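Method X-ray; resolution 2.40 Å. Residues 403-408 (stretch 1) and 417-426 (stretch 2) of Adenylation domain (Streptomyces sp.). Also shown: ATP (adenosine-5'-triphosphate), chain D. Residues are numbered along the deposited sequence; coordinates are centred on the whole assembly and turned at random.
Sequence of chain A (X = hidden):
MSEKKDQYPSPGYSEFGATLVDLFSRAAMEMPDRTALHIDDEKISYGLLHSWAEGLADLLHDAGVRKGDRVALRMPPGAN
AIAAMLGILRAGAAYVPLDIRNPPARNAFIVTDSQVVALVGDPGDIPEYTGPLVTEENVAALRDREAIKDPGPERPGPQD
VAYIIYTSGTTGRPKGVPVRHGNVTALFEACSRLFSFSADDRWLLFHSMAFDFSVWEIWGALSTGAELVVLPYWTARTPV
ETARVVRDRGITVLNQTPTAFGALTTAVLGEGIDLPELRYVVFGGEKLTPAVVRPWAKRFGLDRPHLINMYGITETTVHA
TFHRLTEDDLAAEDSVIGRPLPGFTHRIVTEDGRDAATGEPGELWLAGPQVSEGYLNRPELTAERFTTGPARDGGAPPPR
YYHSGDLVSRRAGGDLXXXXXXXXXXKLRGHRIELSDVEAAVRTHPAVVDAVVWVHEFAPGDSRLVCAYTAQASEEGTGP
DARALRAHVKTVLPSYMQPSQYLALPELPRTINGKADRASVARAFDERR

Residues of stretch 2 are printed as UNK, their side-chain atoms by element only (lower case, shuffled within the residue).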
# COMPACT_ATOMS: atom_id res chain seq x y z
N HIS A 403 -8.07 9.35 12.70
CA HIS A 403 -8.73 10.21 11.74
C HIS A 403 -8.05 10.02 10.39
O HIS A 403 -6.90 10.38 10.22
CB HIS A 403 -8.70 11.67 12.20
CG HIS A 403 -9.21 11.88 13.60
ND1 HIS A 403 -9.19 13.11 14.22
CD2 HIS A 403 -9.74 11.02 14.50
CE1 HIS A 403 -9.70 13.00 15.44
NE2 HIS A 403 -10.03 11.75 15.64
N SER A 404 -8.77 9.44 9.44
CA SER A 404 -8.18 9.04 8.17
C SER A 404 -7.87 10.24 7.28
O SER A 404 -6.99 10.19 6.42
CB SER A 404 -9.11 8.08 7.43
OG SER A 404 -10.19 8.77 6.83
N GLY A 405 -8.62 11.32 7.48
CA GLY A 405 -8.55 12.47 6.59
C GLY A 405 -9.18 12.16 5.24
O GLY A 405 -8.89 12.81 4.24
N ASP A 406 -10.02 11.13 5.22
CA ASP A 406 -10.71 10.71 4.00
C ASP A 406 -12.20 10.98 4.12
O ASP A 406 -12.79 10.76 5.18
CB ASP A 406 -10.47 9.22 3.73
CG ASP A 406 -9.13 8.95 3.07
OD1 ASP A 406 -8.90 9.49 1.97
OD2 ASP A 406 -8.32 8.20 3.65
N LEU A 407 -12.81 11.46 3.04
CA LEU A 407 -14.25 11.70 3.00
C LEU A 407 -15.02 10.51 2.42
O LEU A 407 -14.72 10.05 1.31
CB LEU A 407 -14.56 12.97 2.18
CG LEU A 407 -13.79 14.22 2.61
CD1 LEU A 407 -14.12 15.42 1.76
CD2 LEU A 407 -14.06 14.53 4.08
N VAL A 408 -16.00 10.02 3.18
CA VAL A 408 -16.89 8.94 2.76
C VAL A 408 -18.37 9.24 3.11
O VAL A 408 -18.66 10.16 3.89
CB VAL A 408 -16.52 7.58 3.41
CG1 VAL A 408 -15.06 7.27 3.21
CG2 VAL A 408 -16.85 7.59 4.89
N UNK A 417 -19.17 4.56 0.59
CA UNK A 417 -18.75 5.01 -0.71
C UNK A 417 -17.67 6.06 -0.49
O UNK A 417 -17.83 6.95 0.35
c UNK A 417 -21.02 4.59 -1.70
c UNK A 417 -19.44 6.14 -2.88
c UNK A 417 -19.92 5.61 -1.52
N UNK A 418 -16.55 5.95 -1.21
CA UNK A 418 -15.42 6.82 -0.99
C UNK A 418 -15.56 8.09 -1.83
O UNK A 418 -15.78 8.00 -3.05
c UNK A 418 -11.12 8.08 -0.03
c UNK A 418 -11.33 8.45 -2.39
c UNK A 418 -14.10 6.10 -1.31
o UNK A 418 -9.57 9.51 -1.15
c UNK A 418 -10.67 8.69 -1.18
c UNK A 418 -12.21 7.25 -0.08
c UNK A 418 -12.41 7.63 -2.43
c UNK A 418 -12.88 7.01 -1.27
N UNK A 419 -15.42 9.25 -1.20
CA UNK A 419 -15.59 10.52 -1.90
C UNK A 419 -14.26 11.17 -2.30
O UNK A 419 -14.07 11.54 -3.46
c UNK A 419 -17.78 10.91 -0.66
c UNK A 419 -16.43 11.49 -1.06
c UNK A 419 -18.71 10.70 -1.86
o UNK A 419 -18.55 11.34 -2.91
n UNK A 419 -19.69 9.81 -1.70
N UNK A 420 -13.35 11.30 -1.33
CA UNK A 420 -12.02 11.82 -1.62
C UNK A 420 -11.29 12.30 -0.37
O UNK A 420 -11.81 12.21 0.74
N UNK A 421 -10.08 12.83 -0.56
CA UNK A 421 -9.28 13.33 0.54
C UNK A 421 -9.60 14.76 0.94
O UNK A 421 -9.66 15.63 0.08
c UNK A 421 -5.77 11.82 0.14
c UNK A 421 -7.28 11.83 0.16
n UNK A 421 -6.13 10.98 2.89
n UNK A 421 -4.80 12.71 3.59
c UNK A 421 -7.79 13.23 0.18
n UNK A 421 -5.20 12.45 1.34
c UNK A 421 -5.38 12.04 2.60
N UNK A 422 -9.80 15.01 2.23
CA UNK A 422 -9.98 16.38 2.73
C UNK A 422 -8.82 17.29 2.30
O UNK A 422 -9.03 18.46 2.00
c UNK A 422 -10.13 16.38 4.24
N UNK A 423 -7.61 16.72 2.25
CA UNK A 423 -6.43 17.32 1.63
C UNK A 423 -6.74 17.99 0.28
O UNK A 423 -6.22 19.06 -0.03
o UNK A 423 -3.25 15.53 2.33
o UNK A 423 -4.43 16.95 3.54
c UNK A 423 -5.34 16.25 1.42
c UNK A 423 -4.26 16.25 2.50
N UNK A 424 -7.57 17.35 -0.53
CA UNK A 424 -7.74 17.75 -1.93
C UNK A 424 -9.03 18.52 -2.16
O UNK A 424 -9.32 18.98 -3.26
c UNK A 424 -5.17 16.61 -2.98
c UNK A 424 -7.68 16.51 -2.84
c UNK A 424 -6.35 14.53 -3.76
c UNK A 424 -6.37 15.71 -2.77
N UNK A 425 -9.82 18.65 -1.11
CA UNK A 425 -10.94 19.56 -1.13
C UNK A 425 -10.41 20.91 -0.62
O UNK A 425 -10.31 21.13 0.59
n UNK A 425 -15.32 18.61 0.33
c UNK A 425 -13.29 19.89 -0.04
o UNK A 425 -14.12 19.25 2.12
c UNK A 425 -14.29 19.23 0.90
c UNK A 425 -12.08 18.99 -0.28
N UNK A 426 -10.03 21.77 -1.56
CA UNK A 426 -9.37 23.05 -1.27
C UNK A 426 -10.23 24.25 -1.71
O UNK A 426 -11.18 24.09 -2.48
c UNK A 426 -7.99 23.15 -1.99
c UNK A 426 -8.17 23.45 -3.47
c UNK A 426 -7.19 21.86 -1.80
PG ATP D . -0.08 9.22 4.49
O1G ATP D . -1.40 9.93 4.75
O2G ATP D . 1.13 10.08 4.66
O3G ATP D . 0.09 7.92 5.26
PB ATP D . -0.81 7.70 2.10
O1B ATP D . -2.26 8.21 2.11
O2B ATP D . -0.19 7.22 0.83
O3B ATP D . -0.01 8.89 2.87
PA ATP D . -1.01 5.07 2.97
O1A ATP D . -1.45 4.53 4.31
O2A ATP D . 0.01 4.26 2.17
O3A ATP D . -0.51 6.56 3.19
O5' ATP D . -2.25 5.44 1.98
C5' ATP D . -3.63 5.37 2.34
C4' ATP D . -4.44 6.40 1.54
O4' ATP D . -4.79 5.90 0.26
C3' ATP D . -5.72 6.87 2.21
O3' ATP D . -5.47 8.18 2.70
C2' ATP D . -6.76 6.92 1.12
O2' ATP D . -6.94 8.28 0.74
C1' ATP D . -6.16 6.17 -0.06
N9 ATP D . -6.86 4.88 -0.31
C8 ATP D . -6.43 3.66 0.10
N7 ATP D . -7.26 2.66 -0.28
C5 ATP D . -8.26 3.24 -0.97
C6 ATP D . -9.47 2.74 -1.66
N6 ATP D . -9.76 1.42 -1.67
N1 ATP D . -10.27 3.64 -2.27
C2 ATP D . -9.97 4.96 -2.22
N3 ATP D . -8.88 5.50 -1.63
C4 ATP D . -8.00 4.70 -0.99

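Position 417 carries three carbons, one bearing the other two. They do not come close to stretch 1, and contact is left to the backbone, whose O lies 3.3 Å from Val 408 CA in a CA-H...O contact. A fork directly at CB with no heteroatom is Val 417.

Position 418 has one carbon, then a six-carbon ring bearing an oxygen. That oxygen donates to Asp 406 OD1 at 3.2 Å, with the carboxylate oxygen at the ring edge, while C2 of ATP lies over one face. Val 408 CG1 packs 4.4 Å from a ring carbon next to the one that joins the ring to CB. The residue is Tyr 418, that carbon its CD1 and the oxygen its OH.

Position 419 shows three carbons in a row, the third carrying an oxygen and a nitrogen. Its CB lies 4.0 Å from Leu 407 CB, but the end of the chain leads away. The terminal pair admits an amide or an acid by shape; the nitrogen makes it the amide, Gln 419.

Position 420 has no side-chain atoms, so it is Gly 420. At phi 162° and psi -178°, a CB would jam against the preceding carbonyl O; the backbone itself calls for glycine.

Position 421 has three carbons, a nitrogen, then a carbon carrying two more nitrogens. One of these terminal nitrogens reaches Asp 406 OD1 at 3.3 Å, a salt bridge whose hydrogen bond is weak, and Gly 405 O lies over one face of the group. This is a guanidinium, hence Arg 421, and the bridging nitrogen is NH1.

Position 422 bears a single carbon, 4.3 Å from Leu 407 CD2, and is Ala 422.

Position 423 has two carbons, the second with two oxygens, and does not contact stretch 1. That carboxylate is Asp 423; its OD2 forms a salt bridge with Arg 421 NH2 at 3.5 Å, whose hydrogen bond is weak.

Position 424 has four carbons, forked at the second, out of reach of stretch 1: Leu 424.

Position 425 repeats the three carbons with terminal oxygen and nitrogen. Its nitrogen lies 3.7 Å from Leu 407 CD1. It is Gln 425.

Position 426 again has one carbon carrying two others, far from stretch 1: Val 426.

The rule is backbone first. Antiparallel pairing sets the frame: Leu 407 N donates to Gly 420 O (2.6 Å), and Leu 407 O accepts from both Gly 420 N (3.2 Å) and Gln 419 N (2.7 Å), where a bulge shifts the register by one. Ala 422 N also donates to Gly 405 O (3.1 Å). Asp 406, Tyr 418 and Arg 421 thus share a face, where Asp 406 OD1 and OD2 accept from ATP O2' (2.6 Å) and O3' (3.0 Å).

Stretch 2, residues 417-426: VYQGRADLQV
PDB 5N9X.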